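Local coordinates for tungsten formylmethanofuran dehydrogenase subunit E (Syntrophus aciditrophicus, PDB 3D00), which is of unknown detailed function, but binds zinc through a treble-clef finger and belongs to the FmdE family, implicated in microbial methanogenesis, at residues E17-F22 with P28-G33; V37-K42 with L143-V148; N74-V79 with Y90-G95; G83-S88 with R114-K119; C166-E171 with L182-G187. All coordinates share one frame; numbering follows the deposited sequence.

Contacts 1 to 4 belong to the alpha+beta core, and contact 5 to the treble-clef finger near the C-terminus, with its centre 30 to 42 Å from theirs. Helix 28-42 serves twice, meeting helix 12-23 in contact 1 and, in contact 2, strand 143-149, an outermost strand of the sheet within this chain. Contacts 3 and 4 share strand 86-91 of the same mixed sheet; their segments alternate along the chain, and both are nested in the long loop that contact 2 closes. Contacts 1 and 4 touch directly, with centres about 15 Å apart. Contact 5 comes last in the chain, and its finger packs on the core of the second subunit, tying the two chains together.

Contact 1 of 5, residues E17-F22 with P28-G33; sequences EKITAF and PGVLIG
This is a buried helix-to-helix contact in the alpha+beta core, where helix 12-23 meets the first turns of helix 28-42 after a short connecting loop. Between residues 17-22 and 28-33 the touch is apolar, with no hydrogen bond. A single residue, Ile19, carries the near side and enters between Val30 and Leu31 of the second helix. CG1 of Ile19 sits in the crowded position between its backbone N and carbonyl carbon (chi1 72°), and the extended second torsion (chi2 -164°) then carries CD1 forward to the facing helix. The CA atoms of Ile19 and Val30 lie 7.3 Å apart; their side chains pass each other in opposite directions. In the conformer of Val30 described here, one of two modelled, its CG1 rests 3.9 Å from Ile19 CB and reaches CG2 and CD1 of that isoleucine as well. Leu31 starts out less directly: its CB does not point at helix 12-23, but the end of the side chain swings in and crosses Ile19 at about a right angle. Leu66 of helix 60-67 also packs on Ile19. One turn earlier, Tyr15 OH joins the same two helices by a hydrogen bond with Val30 O. The packing is tightest where the two branches cross, with Ile19 CD1 only 3.4 Å from Leu31 CD2, inside the usual van der Waals separation of methyl groups.

Contact 2 of 5, residues V37-K42 with L143-V148; sequences VDLAVK and LELRNV
The amide of Leu145, whose side chain meets Leu39 across the contact, gives its hydrogen to the carboxylate of the residue before it: Leu145 N to Glu144 OE1 is 2.9 Å, nearly straight at 165°. The acceptor oxygen is met on its anti side, with the donor 19° out of the carboxylate plane. Glu144 thus folds back alongside its own strand and satisfies a backbone N-H at the border of the sheet. On the inner side, Glu144 and Arg146 pair through their backbones with Phe101 and Arg99 of strand 96-102. The contact itself is made by three leucines, without a hydrogen bond between the segments. Leu39 projects from helix 28-42 with CG anti to the backbone N (chi1 178°), which aims its branched end at the sheet. Strand 143-149 is an outermost strand, within this chain, of the mixed sheet of the alpha+beta core, and the helix lies against one sheet face, with Ala40 resting on Val100 and Leu89 of the inner strands. Leu39 and Leu145 reach toward each other tip to tip: Leu39 CD2 is 4.0 Å from Leu145 CG, and the CD1 methyls of both residues also come within van der Waals range. Leu143 meets the same methyl differently, sliding past Leu39 in the opposite direction, so that its CB, 4.0 Å from Leu39 CD2, makes the touch. Phe35 and Met36, earlier on helix 28-42, pack on Leu143.

Contact 3 of 5, residues N74-V79 with Y90-G95; sequences NGWLTV and YDKFTG
An all but extended chain, with CG anti to the backbone N (chi1 -157°), carries Lys92 across to Trp76 before it bends at its last torsion (chi4 131°). Trp76 has CG beside its own backbone N, opposite the carbonyl carbon (chi1 -59°), which swings the indole toward the incoming ammonium. The two side chains cross at about a right angle, and Lys92 NZ comes over one face of the five-membered ring in a cation-pi arrangement whose closeness is doubtful, because NZ is modelled in a clash with the ring. The polar partner that matters is Asp51, which forms a salt bridge with Lys92. Asp51 belongs to strand 50-54, which runs between strands 77-79 and 86-91 in the mixed sheet, so the lysine and the indole meet across strand 50-54. On the other face of the indole, Asn74 ND2 stands 3.5 Å above the plane, toward the rim. The same asparagine makes an Asx turn, its OD1 accepting from Trp76 N at 2.9 Å and also from Thr71 N. A second Asx turn, Phe93 N to Asp91 OD1, shapes the loop that bears Lys92. One water bridges the segments, 2.7 Å from Tyr90 OH and 3.0 Å from Thr78 OG1, and it donates a weak bond to Trp76 O.

Contact 4 of 5, residues G83-S88 with R114-K119; sequences GLFAVS and RNWFLK
An edge-to-face aromatic pair, Phe85 with Trp116, joins the entry to strand 86-91 to the last turn of helix 111-117. The indole presents the rim of its six-membered ring to the face of Phe85: Trp116 CH2 stands 4.1 Å above that face, displaced toward the rim near Phe85 CZ. The centroids are 5.7 Å apart and the planes almost perpendicular, at 84°. Phe117, the next residue of the helix, meets the base of the Phe85 side chain. Its CE1 lies 3.9 Å from Phe85 CB, which sits at the edge of the Phe117 ring and in its plane. Phe85 is the centre of an inverse gamma turn, just where the chain passes into the sheet of the alpha+beta core, and its CG is anti to the backbone N (chi1 -154°), extending the ring toward helix 111-117. Just past Phe117 that helix closes in a Schellman motif at Lys119. Helix 28-42 backs the aromatic pair: Ile32 packs on both Phe85 and Trp116, and Pro28 on the indole. Toward the second subunit, Phe117 rests against Ala172 of that neighbouring chain.

Contact 5 of 5, residues C166-E171 with L182-G187; sequences CPQCRE and LSCQGG. With ZN (zinc ion), chain B.
Three cysteine side chains converge on one zinc ion from two sides: Cys166 and Cys169 from the loop between strands 163-165 and 172-174, and Cys184 from the short helix 182-187. Cys181, the residue before Leu182, supplies the fourth sulfur. This is the treble-clef zinc finger of the C-terminal region, a knuckle on a two-stranded hairpin facing a helix. The knuckle cysteines use different first torsions to aim at one point. Cys166 holds SG anti to its backbone N (chi1 180°), whereas in Cys169 SG stands between the backbone N and the carbonyl carbon (chi1 74°). Zinc lies 2.4 Å from Cys166 SG, 2.5 Å from Cys169 SG and 2.5 Å from Cys184 SG. The sulfur of Cys184 comes from across the metal, 3.9 Å from Cys166 SG and 4.0 Å from Cys169 SG. Gln168 lies between the knuckle cysteines, and its extended chain runs alongside Cys184: Gln168 NE2 is 3.5 Å from Cys184 SG, a close approach rather than an assigned hydrogen bond, and Gln168 OE1 lies 3.7 Å from Cys184 CB. Within the knuckle, Gln168 N gives a weak hydrogen bond to Cys166 SG. Glu171, where the loop returns to the hairpin, forms a salt bridge with Arg99 of the second subunit, attaching the finger to the neighbouring core. Four sulfurs on a divalent ion would leave the site with a net negative charge if all are thiolates; N-H groups directed at sulfur, such as that of Gln168, would then temper it. A saturated shell of four cysteines is consistent with a structural zinc.

Contact 1 of 5, residues E17-F22 with P28-G33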
# COMPACT_ATOMS: atom_id res chain seq x y z
N GLU A 17 -15.59 5.65 10.82
CA GLU A 17 -15.26 4.50 11.69
C GLU A 17 -14.26 3.54 11.04
O GLU A 17 -13.21 3.24 11.62
N LYS A 18 -14.59 3.06 9.84
CA LYS A 18 -13.71 2.15 9.10
C LYS A 18 -12.33 2.76 8.86
O LYS A 18 -11.31 2.08 9.05
CB LYS A 18 -14.35 1.73 7.76
CG LYS A 18 -15.62 0.89 7.95
N ILE A 19 -12.26 4.03 8.49
CA ILE A 19 -10.96 4.61 8.18
C ILE A 19 -10.10 4.93 9.41
O ILE A 19 -8.88 4.74 9.34
CB ILE A 19 -11.00 5.81 7.18
CG1 ILE A 19 -11.58 7.07 7.75
CG2 ILE A 19 -11.87 5.47 5.98
CD1 ILE A 19 -11.95 8.03 6.69
N THR A 20 -10.68 5.34 10.53
CA THR A 20 -9.90 5.49 11.78
C THR A 20 -9.31 4.12 12.23
O THR A 20 -8.16 4.04 12.68
CB THR A 20 -10.76 6.09 12.95
OG1 THR A 20 -11.43 7.27 12.50
CG2 THR A 20 -9.91 6.45 14.16
N ALA A 21 -10.12 3.07 12.12
CA ALA A 21 -9.70 1.71 12.42
C ALA A 21 -8.49 1.27 11.60
O ALA A 21 -7.58 0.64 12.13
CB ALA A 21 -10.85 0.74 12.15
N PHE A 22 -8.51 1.56 10.31
CA PHE A 22 -7.49 1.09 9.38
C PHE A 22 -6.25 1.99 9.33
O PHE A 22 -5.10 1.52 9.46
CB PHE A 22 -8.09 0.94 7.98
CG PHE A 22 -7.13 0.42 6.97
CD1 PHE A 22 -6.49 -0.80 7.15
CD2 PHE A 22 -6.84 1.16 5.81
CE1 PHE A 22 -5.57 -1.27 6.20
CE2 PHE A 22 -5.96 0.69 4.88
CZ PHE A 22 -5.33 -0.54 5.07
N PRO A 28 -8.04 14.13 7.26
CA PRO A 28 -8.73 14.83 6.17
C PRO A 28 -8.55 14.20 4.80
O PRO A 28 -9.51 14.08 4.08
CB PRO A 28 -8.10 16.23 6.21
CG PRO A 28 -7.71 16.42 7.61
CD PRO A 28 -7.34 15.06 8.15
N GLY A 29 -7.32 13.82 4.46
CA GLY A 29 -6.98 13.23 3.18
C GLY A 29 -7.73 11.96 2.85
O GLY A 29 -8.14 11.76 1.71
N VAL A 30 -7.93 11.10 3.84
CA VAL A 30 -8.64 9.83 3.64
C VAL A 30 -10.14 10.06 3.59
O VAL A 30 -10.84 9.39 2.89
CB VAL A 30 -8.28 8.80 4.72
CG1 VAL A 30 -8.86 7.45 4.35
CG2 VAL A 30 -6.80 8.71 4.84
N LEU A 31 -10.62 11.03 4.35
CA LEU A 31 -12.03 11.48 4.27
C LEU A 31 -12.34 12.06 2.87
O LEU A 31 -13.27 11.61 2.16
CB LEU A 31 -12.32 12.51 5.40
CG LEU A 31 -12.29 12.02 6.85
CD1 LEU A 31 -12.38 13.15 7.85
CD2 LEU A 31 -13.41 11.05 7.05
N ILE A 32 -11.53 13.03 2.45
CA ILE A 32 -11.71 13.61 1.13
C ILE A 32 -11.57 12.47 0.10
O ILE A 32 -12.38 12.37 -0.80
CB ILE A 32 -10.76 14.79 0.86
CG1 ILE A 32 -11.07 15.95 1.83
CG2 ILE A 32 -10.92 15.28 -0.57
CD1 ILE A 32 -10.05 17.08 1.75
N GLY A 33 -10.56 11.63 0.28
CA GLY A 33 -10.29 10.46 -0.52
C GLY A 33 -11.49 9.59 -0.74
O GLY A 33 -11.65 9.08 -1.83

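Contact 2 of 5, residues V37-K42 with L143-V148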
# COMPACT_ATOMS: atom_id res chain seq x y z
N VAL A 37 -13.04 8.56 -4.39
CA VAL A 37 -13.21 7.19 -4.85
C VAL A 37 -14.67 6.91 -5.14
O VAL A 37 -14.98 6.26 -6.14
CB VAL A 37 -12.66 6.17 -3.81
CG1 VAL A 37 -13.08 4.71 -4.15
CG2 VAL A 37 -11.16 6.32 -3.70
N ASP A 38 -15.57 7.42 -4.30
CA ASP A 38 -16.99 7.35 -4.57
C ASP A 38 -17.40 7.99 -5.91
O ASP A 38 -18.14 7.38 -6.67
CB ASP A 38 -17.78 7.98 -3.41
CG ASP A 38 -19.26 8.01 -3.66
OD1 ASP A 38 -19.96 7.02 -3.36
OD2 ASP A 38 -19.73 9.06 -4.11
N LEU A 39 -16.94 9.21 -6.19
CA LEU A 39 -17.26 9.87 -7.48
C LEU A 39 -16.65 9.07 -8.67
O LEU A 39 -17.29 8.91 -9.72
CB LEU A 39 -16.74 11.31 -7.46
CG LEU A 39 -16.91 12.20 -8.71
CD1 LEU A 39 -18.37 12.28 -9.00
CD2 LEU A 39 -16.29 13.62 -8.57
N ALA A 40 -15.41 8.60 -8.49
CA ALA A 40 -14.69 7.83 -9.50
C ALA A 40 -15.49 6.55 -9.84
O ALA A 40 -15.82 6.32 -11.01
CB ALA A 40 -13.30 7.49 -9.00
N VAL A 41 -15.85 5.76 -8.83
CA VAL A 41 -16.60 4.50 -9.05
C VAL A 41 -17.94 4.79 -9.73
O VAL A 41 -18.32 4.07 -10.62
CB VAL A 41 -16.86 3.69 -7.73
CG1 VAL A 41 -17.93 2.62 -7.94
CG2 VAL A 41 -15.60 3.10 -7.18
N LYS A 42 -18.60 5.87 -9.34
CA LYS A 42 -19.89 6.27 -9.93
C LYS A 42 -19.80 6.67 -11.39
O LYS A 42 -20.81 6.78 -12.02
CB LYS A 42 -20.51 7.44 -9.14
CG LYS A 42 -21.33 7.03 -7.89
CD LYS A 42 -22.24 8.20 -7.39
CE LYS A 42 -21.45 9.29 -6.62
NZ LYS A 42 -21.82 10.70 -7.01
N LEU A 143 -14.37 18.63 -5.87
CA LEU A 143 -13.71 17.66 -6.76
C LEU A 143 -13.94 17.95 -8.26
O LEU A 143 -14.95 18.53 -8.62
CB LEU A 143 -14.21 16.26 -6.38
CG LEU A 143 -13.98 15.88 -4.92
CD1 LEU A 143 -14.50 14.48 -4.69
CD2 LEU A 143 -12.54 16.00 -4.55
N GLU A 144 -12.97 17.60 -9.09
CA GLU A 144 -13.15 17.60 -10.55
C GLU A 144 -12.78 16.23 -11.10
O GLU A 144 -11.96 15.53 -10.56
CB GLU A 144 -12.31 18.69 -11.24
CG GLU A 144 -12.73 19.04 -12.70
CD GLU A 144 -14.28 19.17 -12.91
OE1 GLU A 144 -14.98 18.14 -13.15
OE2 GLU A 144 -14.81 20.30 -12.84
N LEU A 145 -13.36 15.90 -12.24
CA LEU A 145 -13.27 14.58 -12.85
C LEU A 145 -12.77 14.78 -14.27
O LEU A 145 -13.14 15.75 -14.93
CB LEU A 145 -14.67 14.02 -12.95
CG LEU A 145 -15.25 12.78 -12.31
CD1 LEU A 145 -16.72 12.77 -12.81
CD2 LEU A 145 -14.53 11.56 -12.75
N ARG A 146 -11.98 13.86 -14.78
CA ARG A 146 -11.58 13.93 -16.17
C ARG A 146 -11.42 12.52 -16.70
O ARG A 146 -10.85 11.70 -16.02
CB ARG A 146 -10.26 14.66 -16.28
CG ARG A 146 -9.53 14.40 -17.55
CD ARG A 146 -8.59 15.52 -17.89
NE ARG A 146 -7.48 15.58 -16.93
CZ ARG A 146 -7.17 16.63 -16.17
NH1 ARG A 146 -7.86 17.78 -16.20
NH2 ARG A 146 -6.12 16.53 -15.36
N ASN A 147 -11.94 12.25 -17.89
CA ASN A 147 -11.65 10.99 -18.57
C ASN A 147 -10.17 10.86 -18.93
O ASN A 147 -9.55 11.82 -19.44
CB ASN A 147 -12.51 10.84 -19.83
CG ASN A 147 -13.98 10.82 -19.50
OD1 ASN A 147 -14.36 10.36 -18.40
ND2 ASN A 147 -14.81 11.32 -20.42
N VAL A 148 -9.60 9.67 -18.68
CA VAL A 148 -8.21 9.40 -19.00
C VAL A 148 -8.05 8.03 -19.66
O VAL A 148 -8.90 7.16 -19.51
CB VAL A 148 -7.29 9.51 -17.74
CG1 VAL A 148 -7.31 10.92 -17.16
CG2 VAL A 148 -7.63 8.44 -16.66

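Contact 3 of 5, residues N74-V79 with Y90-G95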
# COMPACT_ATOMS: atom_id res chain seq x y z
N ASN A 74 -2.13 -6.74 -3.79
CA ASN A 74 -2.63 -7.56 -4.94
C ASN A 74 -2.28 -6.95 -6.29
O ASN A 74 -2.55 -7.51 -7.37
CB ASN A 74 -4.14 -7.88 -4.85
CG ASN A 74 -5.03 -6.68 -4.94
OD1 ASN A 74 -4.62 -5.61 -5.39
ND2 ASN A 74 -6.26 -6.85 -4.52
N GLY A 75 -1.65 -5.80 -6.20
CA GLY A 75 -1.12 -5.10 -7.34
C GLY A 75 -2.15 -4.36 -8.15
O GLY A 75 -1.80 -3.77 -9.16
N TRP A 76 -3.41 -4.39 -7.74
CA TRP A 76 -4.45 -3.69 -8.51
C TRP A 76 -4.39 -2.20 -8.20
O TRP A 76 -4.81 -1.40 -9.01
CB TRP A 76 -5.83 -4.27 -8.28
CG TRP A 76 -5.94 -5.77 -8.65
CD1 TRP A 76 -5.08 -6.50 -9.42
CD2 TRP A 76 -6.97 -6.67 -8.25
NE1 TRP A 76 -5.51 -7.80 -9.51
CE2 TRP A 76 -6.66 -7.94 -8.80
CE3 TRP A 76 -8.13 -6.53 -7.48
CZ2 TRP A 76 -7.47 -9.06 -8.60
CZ3 TRP A 76 -8.94 -7.65 -7.27
CH2 TRP A 76 -8.61 -8.90 -7.83
N LEU A 77 -3.82 -1.83 -7.03
CA LEU A 77 -3.45 -0.44 -6.74
C LEU A 77 -1.98 -0.19 -7.00
O LEU A 77 -1.11 -0.89 -6.42
CB LEU A 77 -3.72 -0.11 -5.29
CG LEU A 77 -3.36 1.29 -4.76
CD1 LEU A 77 -4.00 2.46 -5.53
CD2 LEU A 77 -3.65 1.41 -3.27
N THR A 78 -1.72 0.81 -7.85
CA THR A 78 -0.41 1.38 -8.07
C THR A 78 -0.37 2.78 -7.43
O THR A 78 -1.30 3.54 -7.54
CB THR A 78 -0.12 1.43 -9.62
OG1 THR A 78 0.05 0.10 -10.08
CG2 THR A 78 1.15 2.20 -10.00
N VAL A 79 0.74 3.09 -6.77
CA VAL A 79 0.97 4.38 -6.22
C VAL A 79 2.16 4.98 -6.97
O VAL A 79 3.24 4.37 -7.04
CB VAL A 79 1.24 4.29 -4.72
CG1 VAL A 79 1.65 5.63 -4.19
CG2 VAL A 79 -0.05 3.72 -3.99
N TYR A 90 -9.44 2.70 -13.48
CA TYR A 90 -9.48 2.43 -14.90
C TYR A 90 -9.84 0.98 -15.22
O TYR A 90 -9.60 0.09 -14.42
CB TYR A 90 -8.18 2.85 -15.57
CG TYR A 90 -6.98 2.12 -15.08
CD1 TYR A 90 -6.29 2.57 -13.94
CD2 TYR A 90 -6.50 0.99 -15.74
CE1 TYR A 90 -5.16 1.91 -13.49
CE2 TYR A 90 -5.36 0.29 -15.26
CZ TYR A 90 -4.70 0.77 -14.14
OH TYR A 90 -3.59 0.11 -13.66
N ASP A 91 -10.46 0.77 -16.39
CA ASP A 91 -10.78 -0.59 -16.90
C ASP A 91 -9.46 -1.34 -17.12
O ASP A 91 -8.60 -0.90 -17.89
CB ASP A 91 -11.58 -0.52 -18.20
CG ASP A 91 -12.17 -1.88 -18.63
OD1 ASP A 91 -11.45 -2.91 -18.60
OD2 ASP A 91 -13.37 -1.93 -19.01
N LYS A 92 -9.31 -2.47 -16.44
CA LYS A 92 -8.10 -3.28 -16.50
C LYS A 92 -7.79 -3.81 -17.90
O LYS A 92 -6.63 -4.06 -18.21
CB LYS A 92 -8.27 -4.46 -15.56
CG LYS A 92 -6.99 -5.03 -15.14
CD LYS A 92 -7.23 -6.08 -14.11
CE LYS A 92 -5.96 -6.42 -13.38
NZ LYS A 92 -6.22 -6.39 -11.92
N PHE A 93 -8.81 -3.99 -18.72
CA PHE A 93 -8.66 -4.55 -20.06
C PHE A 93 -8.27 -3.50 -21.09
O PHE A 93 -7.47 -3.75 -21.99
CB PHE A 93 -9.98 -5.26 -20.49
CG PHE A 93 -10.31 -6.49 -19.63
CD1 PHE A 93 -9.81 -7.73 -19.95
CD2 PHE A 93 -11.08 -6.38 -18.49
CE1 PHE A 93 -10.09 -8.84 -19.15
CE2 PHE A 93 -11.36 -7.47 -17.70
CZ PHE A 93 -10.88 -8.69 -18.02
N THR A 94 -8.83 -2.30 -20.96
CA THR A 94 -8.73 -1.27 -21.98
C THR A 94 -7.83 -0.12 -21.54
O THR A 94 -7.23 0.55 -22.37
CB THR A 94 -10.13 -0.75 -22.36
OG1 THR A 94 -10.72 -0.08 -21.24
CG2 THR A 94 -11.06 -1.91 -22.78
N GLY A 95 -7.72 0.11 -20.23
CA GLY A 95 -6.98 1.26 -19.71
C GLY A 95 -7.72 2.60 -19.72
O GLY A 95 -7.16 3.62 -19.32
O HOH W 1 -2.79 0.24 -11.09

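Contact 4 of 5, residues G83-S88 with R114-K119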
# COMPACT_ATOMS: atom_id res chain seq x y z
N GLY A 83 3.14 13.45 -5.56
CA GLY A 83 2.69 14.55 -4.71
C GLY A 83 1.40 15.23 -5.14
O GLY A 83 1.08 16.30 -4.66
N LEU A 84 0.66 14.57 -6.03
CA LEU A 84 -0.58 15.09 -6.58
C LEU A 84 -1.74 14.35 -5.91
O LEU A 84 -1.78 13.15 -5.87
CB LEU A 84 -0.64 14.92 -8.09
CG LEU A 84 0.42 15.70 -8.86
CD1 LEU A 84 0.38 15.32 -10.33
CD2 LEU A 84 0.24 17.22 -8.69
N PHE A 85 -2.67 15.12 -5.35
CA PHE A 85 -3.83 14.57 -4.64
C PHE A 85 -4.88 14.20 -5.69
O PHE A 85 -5.83 14.92 -5.93
CB PHE A 85 -4.37 15.56 -3.60
CG PHE A 85 -5.09 14.90 -2.46
CD1 PHE A 85 -4.38 14.20 -1.50
CD2 PHE A 85 -6.46 14.96 -2.35
CE1 PHE A 85 -5.03 13.55 -0.46
CE2 PHE A 85 -7.13 14.31 -1.30
CZ PHE A 85 -6.41 13.62 -0.36
N ALA A 86 -4.66 13.05 -6.31
CA ALA A 86 -5.50 12.56 -7.39
C ALA A 86 -5.51 11.03 -7.39
O ALA A 86 -4.55 10.37 -6.98
CB ALA A 86 -4.96 13.08 -8.70
N VAL A 87 -6.63 10.46 -7.80
CA VAL A 87 -6.75 9.02 -7.97
C VAL A 87 -7.42 8.80 -9.32
O VAL A 87 -8.27 9.59 -9.70
CB VAL A 87 -7.64 8.38 -6.83
CG1 VAL A 87 -8.99 9.15 -6.69
CG2 VAL A 87 -7.89 6.86 -7.09
N SER A 88 -7.00 7.76 -10.03
CA SER A 88 -7.74 7.28 -11.18
C SER A 88 -8.13 5.83 -10.95
O SER A 88 -7.38 5.05 -10.32
CB SER A 88 -6.95 7.42 -12.47
OG SER A 88 -5.85 6.55 -12.48
N ARG A 114 -9.06 24.72 2.24
CA ARG A 114 -8.01 25.36 1.45
C ARG A 114 -6.73 25.49 2.25
O ARG A 114 -5.65 25.25 1.72
CB ARG A 114 -8.46 26.71 0.95
CG ARG A 114 -7.51 27.37 -0.06
CD ARG A 114 -8.18 28.64 -0.76
NE ARG A 114 -8.45 29.75 0.16
CZ ARG A 114 -7.51 30.48 0.76
NH1 ARG A 114 -6.20 30.22 0.57
NH2 ARG A 114 -7.86 31.48 1.59
N ASN A 115 -6.84 25.85 3.52
CA ASN A 115 -5.66 26.05 4.36
C ASN A 115 -4.93 24.73 4.56
O ASN A 115 -3.71 24.68 4.54
CB ASN A 115 -6.02 26.67 5.73
CG ASN A 115 -6.44 28.16 5.63
OD1 ASN A 115 -6.17 28.86 4.64
ND2 ASN A 115 -7.14 28.64 6.67
N TRP A 116 -5.71 23.67 4.74
CA TRP A 116 -5.20 22.29 4.80
C TRP A 116 -4.54 21.87 3.48
O TRP A 116 -3.41 21.39 3.46
CB TRP A 116 -6.34 21.29 5.15
CG TRP A 116 -5.92 19.85 4.94
CD1 TRP A 116 -5.18 19.08 5.79
CD2 TRP A 116 -6.16 19.05 3.79
NE1 TRP A 116 -4.95 17.85 5.25
CE2 TRP A 116 -5.54 17.79 4.02
CE3 TRP A 116 -6.84 19.26 2.58
CZ2 TRP A 116 -5.59 16.76 3.11
CZ3 TRP A 116 -6.89 18.23 1.66
CH2 TRP A 116 -6.25 16.98 1.92
N PHE A 117 -5.27 22.05 2.38
CA PHE A 117 -4.78 21.59 1.08
C PHE A 117 -3.49 22.31 0.75
O PHE A 117 -2.55 21.68 0.33
CB PHE A 117 -5.85 21.78 -0.01
CG PHE A 117 -5.48 21.19 -1.35
CD1 PHE A 117 -5.13 19.85 -1.47
CD2 PHE A 117 -5.49 21.96 -2.50
CE1 PHE A 117 -4.79 19.30 -2.70
CE2 PHE A 117 -5.15 21.41 -3.72
CZ PHE A 117 -4.79 20.07 -3.81
N LEU A 118 -3.42 23.61 1.00
CA LEU A 118 -2.25 24.42 0.63
C LEU A 118 -1.25 24.54 1.76
O LEU A 118 -0.24 25.24 1.64
CB LEU A 118 -2.70 25.81 0.19
CG LEU A 118 -3.84 25.83 -0.83
CD1 LEU A 118 -4.23 27.28 -1.13
CD2 LEU A 118 -3.50 25.05 -2.09
N LYS A 119 -1.51 23.84 2.87
CA LYS A 119 -0.64 23.90 4.06
C LYS A 119 -0.34 25.35 4.55
O LYS A 119 0.74 25.64 5.05
CB LYS A 119 0.65 23.10 3.80
CG LYS A 119 0.40 21.66 3.38
CD LYS A 119 1.66 20.86 3.08

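Contact 5 of 5, residues C166-E171 with L182-G187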
# COMPACT_ATOMS: atom_id res chain seq x y z
N CYS A 166 20.70 -15.49 -4.29
CA CYS A 166 21.73 -14.46 -4.18
C CYS A 166 22.92 -15.04 -3.46
O CYS A 166 22.76 -15.56 -2.37
CB CYS A 166 21.21 -13.25 -3.42
SG CYS A 166 22.47 -11.97 -3.26
N PRO A 167 24.11 -14.97 -4.08
CA PRO A 167 25.28 -15.56 -3.44
C PRO A 167 25.69 -14.87 -2.17
O PRO A 167 26.35 -15.47 -1.34
CB PRO A 167 26.39 -15.37 -4.48
CG PRO A 167 25.90 -14.34 -5.41
CD PRO A 167 24.43 -14.37 -5.40
N GLN A 168 25.33 -13.59 -2.03
CA GLN A 168 25.78 -12.83 -0.91
C GLN A 168 24.90 -13.03 0.33
O GLN A 168 25.43 -13.26 1.43
CB GLN A 168 25.90 -11.35 -1.28
CG GLN A 168 26.67 -10.57 -0.26
CD GLN A 168 26.59 -9.11 -0.47
OE1 GLN A 168 26.86 -8.59 -1.56
NE2 GLN A 168 26.20 -8.41 0.58
N CYS A 169 23.58 -12.98 0.16
CA CYS A 169 22.68 -13.14 1.31
C CYS A 169 21.94 -14.46 1.34
O CYS A 169 21.29 -14.77 2.34
CB CYS A 169 21.66 -12.00 1.36
SG CYS A 169 20.37 -12.11 0.11
N ARG A 170 22.06 -15.22 0.25
CA ARG A 170 21.42 -16.52 0.07
C ARG A 170 19.94 -16.47 0.31
O ARG A 170 19.37 -17.33 1.00
CB ARG A 170 22.09 -17.60 0.93
CG ARG A 170 23.56 -17.80 0.58
CD ARG A 170 24.18 -18.98 1.37
NE ARG A 170 23.31 -20.16 1.53
CZ ARG A 170 23.16 -21.14 0.63
NH1 ARG A 170 23.81 -21.11 -0.53
NH2 ARG A 170 22.33 -22.15 0.89
N GLU A 171 19.31 -15.47 -0.30
CA GLU A 171 17.87 -15.41 -0.41
C GLU A 171 17.46 -15.53 -1.88
O GLU A 171 18.23 -15.20 -2.77
CB GLU A 171 17.35 -14.13 0.24
CG GLU A 171 17.25 -14.27 1.78
CD GLU A 171 16.94 -12.98 2.49
OE1 GLU A 171 15.88 -12.38 2.16
OE2 GLU A 171 17.74 -12.57 3.37
N LEU A 182 18.76 -7.00 -5.33
CA LEU A 182 18.73 -5.55 -5.32
C LEU A 182 19.10 -5.03 -3.94
O LEU A 182 19.61 -3.94 -3.82
CB LEU A 182 17.36 -5.04 -5.77
CG LEU A 182 17.04 -5.16 -7.28
CD1 LEU A 182 15.59 -4.78 -7.61
CD2 LEU A 182 18.02 -4.33 -8.16
N SER A 183 18.86 -5.82 -2.90
CA SER A 183 19.28 -5.43 -1.56
C SER A 183 20.80 -5.42 -1.49
O SER A 183 21.41 -4.41 -1.12
CB SER A 183 18.67 -6.34 -0.48
OG SER A 183 19.06 -5.91 0.81
N CYS A 184 21.41 -6.54 -1.88
CA CYS A 184 22.86 -6.69 -1.84
C CYS A 184 23.58 -5.76 -2.82
O CYS A 184 24.75 -5.39 -2.61
CB CYS A 184 23.24 -8.17 -2.05
SG CYS A 184 22.94 -9.16 -0.58
N GLN A 185 22.89 -5.40 -3.89
CA GLN A 185 23.39 -4.40 -4.81
C GLN A 185 23.47 -3.01 -4.14
O GLN A 185 24.23 -2.18 -4.58
CB GLN A 185 22.52 -4.31 -6.07
CG GLN A 185 22.64 -5.49 -7.01
CD GLN A 185 21.70 -5.40 -8.20
OE1 GLN A 185 21.43 -4.30 -8.71
NE2 GLN A 185 21.20 -6.54 -8.66
N GLY A 186 22.71 -2.76 -3.08
CA GLY A 186 22.74 -1.46 -2.39
C GLY A 186 21.40 -0.94 -1.92
O GLY A 186 21.35 0.05 -1.21
N GLY A 187 20.32 -1.62 -2.29
CA GLY A 187 19.01 -1.22 -1.85
C GLY A 187 18.71 -1.54 -0.39
O GLY A 187 17.69 -1.09 0.12
ZN ZN B . 21.29 -10.66 -1.67